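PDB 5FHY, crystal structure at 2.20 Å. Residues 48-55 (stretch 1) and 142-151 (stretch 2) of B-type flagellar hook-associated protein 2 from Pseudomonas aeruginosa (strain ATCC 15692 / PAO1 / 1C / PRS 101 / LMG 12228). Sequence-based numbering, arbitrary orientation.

Stretch 1 (48-55) KIALQAIA
Stretch 2 142-151: NTSLSQLAFD

Two short segments distant in sequence can pack largely through side chains, with water supplying a polar link; residues 48-55 and 142-151 of this hook-associated protein illustrate the principle, burying 511 Å² without a clear direct hydrogen bond. The two stretches run antiparallel: Leu51 lies opposite Leu148 (CA-CA 5.8 Å) and Ile54 opposite Thr143 (8.1 Å). Stretch 1 starts extended, with Ile49 at phi/psi -125/166 and Leu51 at -84/180.

Along stretch 2, Thr143 (chi1 p) sets CG2 4.1 Å from CG2 of Ile54. Ser144 OG then receives Ser146 N at 3.1 Å, beside a 3-10 turn over 146-148 in which Leu148 N bonds Leu145 O (3.3 Å). From this turn Gln147 (-80/5; p, t) points CA-to-CB toward stretch 1, its CD 3.8 Å from Ile54 CD1 (m, m); Gln52 (m, t) is its other neighbour. Leu148 (-97/6; m, t) starts with CB pointing away, yet its CD2 returns to 4.1 Å from Leu51 CD1 (Leu51 m, t). One water accepts from Gln52 N and donates to Gln147 O and Ala149 O, each at 3.0 Å, tying the backbones together. Beyond Ala149 (-75/149), Phe150 extends (-149/117; chi1 t, chi2 93°): its CB meets Leu51 CD2 at 3.7 Å, while Ile49 (p, t) lays CD1 over one ring face, 3.6 Å from the Phe150 ring centroid, a CH-pi contact.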

ATOM      1  N   LYS B  48     -21.577   7.427  54.528  1.00 72.27           N
ATOM      2  CA  LYS B  48     -20.455   6.516  54.716  1.00 73.64           C
ATOM      3  C   LYS B  48     -19.812   6.833  56.058  1.00 81.18           C
ATOM      4  O   LYS B  48     -19.321   7.944  56.281  1.00 77.19           O
ATOM      5  CB  LYS B  48     -19.438   6.636  53.574  1.00 69.36           C
ATOM      6  CG  LYS B  48     -18.191   5.768  53.751  1.00 70.88           C
ATOM      7  CD  LYS B  48     -17.329   5.728  52.493  1.00 74.66           C
ATOM      8  CE  LYS B  48     -16.051   4.927  52.719  1.00 80.05           C
ATOM      9  NZ  LYS B  48     -15.164   4.895  51.520  1.00 86.19           N
ATOM     10  N   ILE B  49     -19.835   5.858  56.960  1.00 71.75           N
ATOM     11  CA  ILE B  49     -19.349   6.082  58.310  1.00 77.06           C
ATOM     12  C   ILE B  49     -18.278   5.078  58.694  1.00 74.38           C
ATOM     13  O   ILE B  49     -18.098   4.053  58.035  1.00 82.08           O
ATOM     14  CB  ILE B  49     -20.492   5.994  59.337  1.00 73.57           C
ATOM     15  CG1 ILE B  49     -20.946   4.542  59.510  1.00 81.97           C
ATOM     16  CG2 ILE B  49     -21.658   6.877  58.918  1.00 72.42           C
ATOM     17  CD1 ILE B  49     -21.915   4.335  60.644  1.00 82.50           C
ATOM     18  N   ALA B  50     -17.574   5.380  59.778  1.00 75.58           N
ATOM     19  CA  ALA B  50     -16.561   4.481  60.314  1.00 77.37           C
ATOM     20  C   ALA B  50     -16.782   4.343  61.811  1.00 78.90           C
ATOM     21  O   ALA B  50     -16.838   5.337  62.531  1.00 79.22           O
ATOM     22  CB  ALA B  50     -15.164   4.996  60.020  1.00 77.99           C
ATOM     23  N   LEU B  51     -16.914   3.108  62.280  1.00 68.03           N
ATOM     24  CA  LEU B  51     -17.183   2.868  63.695  1.00 70.91           C
ATOM     25  C   LEU B  51     -15.881   2.890  64.485  1.00 67.13           C
ATOM     26  O   LEU B  51     -14.816   3.108  63.913  1.00 67.31           O
ATOM     27  CB  LEU B  51     -17.925   1.543  63.896  1.00 59.54           C
ATOM     28  CG  LEU B  51     -19.190   1.361  63.051  1.00 62.27           C
ATOM     29  CD1 LEU B  51     -19.804  -0.007  63.283  1.00 60.00           C
ATOM     30  CD2 LEU B  51     -20.203   2.474  63.333  1.00 63.28           C
ATOM     31  N   GLN B  52     -15.970   2.687  65.796  1.00 65.59           N
ATOM     32  CA  GLN B  52     -14.785   2.704  66.647  1.00 72.63           C
ATOM     33  C   GLN B  52     -13.783   1.642  66.221  1.00 76.08           C
ATOM     34  O   GLN B  52     -14.170   0.569  65.753  1.00 75.59           O
ATOM     35  CB  GLN B  52     -15.161   2.484  68.117  1.00 84.43           C
ATOM     36  CG  GLN B  52     -15.661   3.722  68.834  1.00 99.84           C
ATOM     37  CD  GLN B  52     -15.925   3.485  70.311  1.00107.56           C
ATOM     38  OE1 GLN B  52     -15.113   2.875  71.008  1.00105.74           O
ATOM     39  NE2 GLN B  52     -17.066   3.971  70.796  1.00104.97           N
ATOM     40  N   ALA B  53     -12.498   1.947  66.378  1.00 77.51           N
ATOM     41  CA  ALA B  53     -11.449   0.990  66.058  1.00 75.07           C
ATOM     42  C   ALA B  53     -11.329   0.012  67.211  1.00 85.84           C
ATOM     43  O   ALA B  53     -11.388   0.403  68.375  1.00 91.27           O
ATOM     44  CB  ALA B  53     -10.126   1.687  65.796  1.00 66.52           C
ATOM     45  N   ILE B  54     -11.170  -1.263  66.887  1.00 82.35           N
ATOM     46  CA  ILE B  54     -11.064  -2.286  67.911  1.00 78.66           C
ATOM     47  C   ILE B  54      -9.606  -2.674  68.117  1.00 73.21           C
ATOM     48  O   ILE B  54      -8.943  -3.148  67.195  1.00 75.13           O
ATOM     49  CB  ILE B  54     -11.902  -3.524  67.545  1.00 81.03           C
ATOM     50  CG1 ILE B  54     -13.324  -3.099  67.166  1.00 75.59           C
ATOM     51  CG2 ILE B  54     -11.928  -4.506  68.694  1.00 74.09           C
ATOM     52  CD1 ILE B  54     -14.041  -2.359  68.263  1.00 69.06           C
ATOM     53  N   ALA B  55      -9.107  -2.454  69.331  1.00 75.09           N
ATOM     54  CA  ALA B  55      -7.731  -2.801  69.666  1.00 81.58           C
ATOM     55  C   ALA B  55      -7.560  -4.312  69.703  1.00 91.26           C
ATOM     56  O   ALA B  55      -8.424  -5.032  70.206  1.00 84.59           O
ATOM     57  CB  ALA B  55      -7.335  -2.184  70.999  1.00 79.50           C
ATOM     58  N   ASN B 142     -14.652 -10.364  74.874  1.00115.30           N
ATOM     59  CA  ASN B 142     -13.662  -9.513  75.530  1.00124.23           C
ATOM     60  C   ASN B 142     -13.804  -8.024  75.217  1.00121.25           C
ATOM     61  O   ASN B 142     -13.186  -7.186  75.874  1.00122.74           O
ATOM     62  CB  ASN B 142     -12.254  -9.982  75.165  1.00133.12           C
ATOM     63  CG  ASN B 142     -12.077 -10.186  73.675  1.00139.55           C
ATOM     64  OD1 ASN B 142     -12.795  -9.604  72.863  1.00141.01           O
ATOM     65  ND2 ASN B 142     -11.124 -11.033  73.308  1.00142.18           N
ATOM     66  N   THR B 143     -14.613  -7.691  74.217  1.00114.91           N
ATOM     67  CA  THR B 143     -14.842  -6.289  73.885  1.00107.26           C
ATOM     68  C   THR B 143     -16.320  -5.937  73.936  1.00 96.77           C
ATOM     69  O   THR B 143     -17.179  -6.766  73.649  1.00 93.73           O
ATOM     70  CB  THR B 143     -14.313  -5.942  72.480  1.00109.01           C
ATOM     71  OG1 THR B 143     -14.860  -6.857  71.522  1.00109.92           O
ATOM     72  CG2 THR B 143     -12.796  -6.014  72.436  1.00113.39           C
ATOM     73  N   SER B 144     -16.605  -4.696  74.313  1.00 96.53           N
ATOM     74  CA  SER B 144     -17.975  -4.225  74.432  1.00100.34           C
ATOM     75  C   SER B 144     -18.647  -4.203  73.063  1.00 96.05           C
ATOM     76  O   SER B 144     -18.005  -3.898  72.062  1.00 84.95           O
ATOM     77  CB  SER B 144     -18.005  -2.838  75.073  1.00101.28           C
ATOM     78  OG  SER B 144     -19.319  -2.312  75.091  1.00101.17           O
ATOM     79  N   LEU B 145     -19.934  -4.528  73.018  1.00101.63           N
ATOM     80  CA  LEU B 145     -20.682  -4.448  71.771  1.00100.88           C
ATOM     81  C   LEU B 145     -21.180  -3.021  71.587  1.00105.43           C
ATOM     82  O   LEU B 145     -21.474  -2.589  70.474  1.00109.79           O
ATOM     83  CB  LEU B 145     -21.852  -5.437  71.762  1.00 97.43           C
ATOM     84  CG  LEU B 145     -22.610  -5.622  70.441  1.00 94.60           C
ATOM     85  CD1 LEU B 145     -21.823  -6.507  69.485  1.00 97.87           C
ATOM     86  CD2 LEU B 145     -23.997  -6.197  70.689  1.00 97.82           C
ATOM     87  N   SER B 146     -21.268  -2.297  72.697  1.00103.55           N
ATOM     88  CA  SER B 146     -21.814  -0.943  72.706  1.00 96.85           C
ATOM     89  C   SER B 146     -20.957   0.078  71.949  1.00 93.66           C
ATOM     90  O   SER B 146     -21.460   1.125  71.537  1.00 97.18           O
ATOM     91  CB  SER B 146     -22.015  -0.477  74.148  1.00 92.70           C
ATOM     92  OG  SER B 146     -20.786  -0.464  74.850  1.00 93.51           O
ATOM     93  N   GLN B 147     -19.673  -0.215  71.760  1.00 90.89           N
ATOM     94  CA  GLN B 147     -18.786   0.747  71.109  1.00 92.79           C
ATOM     95  C   GLN B 147     -18.948   0.722  69.589  1.00 96.97           C
ATOM     96  O   GLN B 147     -18.225   1.413  68.871  1.00 99.13           O
ATOM     97  CB  GLN B 147     -17.320   0.501  71.494  1.00 95.19           C
ATOM     98  CG  GLN B 147     -16.765  -0.866  71.146  1.00 94.31           C
ATOM     99  CD  GLN B 147     -15.301  -1.012  71.532  1.00 98.36           C
ATOM    100  OE1 GLN B 147     -14.597  -0.020  71.725  1.00 97.16           O
ATOM    101  NE2 GLN B 147     -14.836  -2.251  71.644  1.00101.22           N
ATOM    102  N   LEU B 148     -19.903  -0.067  69.103  1.00 94.97           N
ATOM    103  CA  LEU B 148     -20.222  -0.079  67.679  1.00 87.77           C
ATOM    104  C   LEU B 148     -21.418   0.818  67.384  1.00 87.86           C
ATOM    105  O   LEU B 148     -21.906   0.863  66.256  1.00 88.76           O
ATOM    106  CB  LEU B 148     -20.505  -1.501  67.194  1.00 82.94           C
ATOM    107  CG  LEU B 148     -19.348  -2.501  67.171  1.00 79.19           C
ATOM    108  CD1 LEU B 148     -19.768  -3.765  66.440  1.00 80.55           C
ATOM    109  CD2 LEU B 148     -18.107  -1.893  66.531  1.00 64.90           C
ATOM    110  N   ALA B 149     -21.879   1.544  68.398  1.00 83.07           N
ATOM    111  CA  ALA B 149     -23.028   2.421  68.227  1.00 74.65           C
ATOM    112  C   ALA B 149     -22.611   3.663  67.449  1.00 78.92           C
ATOM    113  O   ALA B 149     -21.468   4.108  67.534  1.00 84.07           O
ATOM    114  CB  ALA B 149     -23.632   2.800  69.581  1.00 65.37           C
ATOM    115  N   PHE B 150     -23.544   4.213  66.682  1.00 81.00           N
ATOM    116  CA  PHE B 150     -23.271   5.388  65.866  1.00 76.21           C
ATOM    117  C   PHE B 150     -24.535   6.228  65.736  1.00 77.23           C
ATOM    118  O   PHE B 150     -25.543   5.782  65.186  1.00 80.02           O
ATOM    119  CB  PHE B 150     -22.750   4.974  64.482  1.00 77.10           C
ATOM    120  CG  PHE B 150     -22.166   6.111  63.673  1.00 77.33           C
ATOM    121  CD1 PHE B 150     -20.806   6.385  63.712  1.00 77.29           C
ATOM    122  CD2 PHE B 150     -22.971   6.886  62.852  1.00 70.61           C
ATOM    123  CE1 PHE B 150     -20.266   7.420  62.961  1.00 68.88           C
ATOM    124  CE2 PHE B 150     -22.434   7.921  62.106  1.00 64.51           C
ATOM    125  CZ  PHE B 150     -21.081   8.183  62.158  1.00 63.65           C
ATOM    126  N   ASP B 151     -24.476   7.451  66.245  1.00 79.18           N
ATOM    127  CA  ASP B 151     -25.601   8.363  66.136  1.00 81.28           C
ATOM    128  C   ASP B 151     -25.182   9.557  65.281  1.00 83.88           C
ATOM    129  O   ASP B 151     -24.405  10.402  65.724  1.00 88.55           O
ATOM    130  CB  ASP B 151     -26.073   8.810  67.525  1.00 78.82           C
ATOM    131  CG  ASP B 151     -27.271   9.737  67.467  1.00 88.84           C
ATOM    132  OD1 ASP B 151     -27.996   9.716  66.450  1.00 93.70           O
ATOM    133  OD2 ASP B 151     -27.488  10.486  68.443  1.00 94.55           O
TER
HETATM  134  O   HOH W   1     -18.783   3.265  66.601  1.00 62.31           O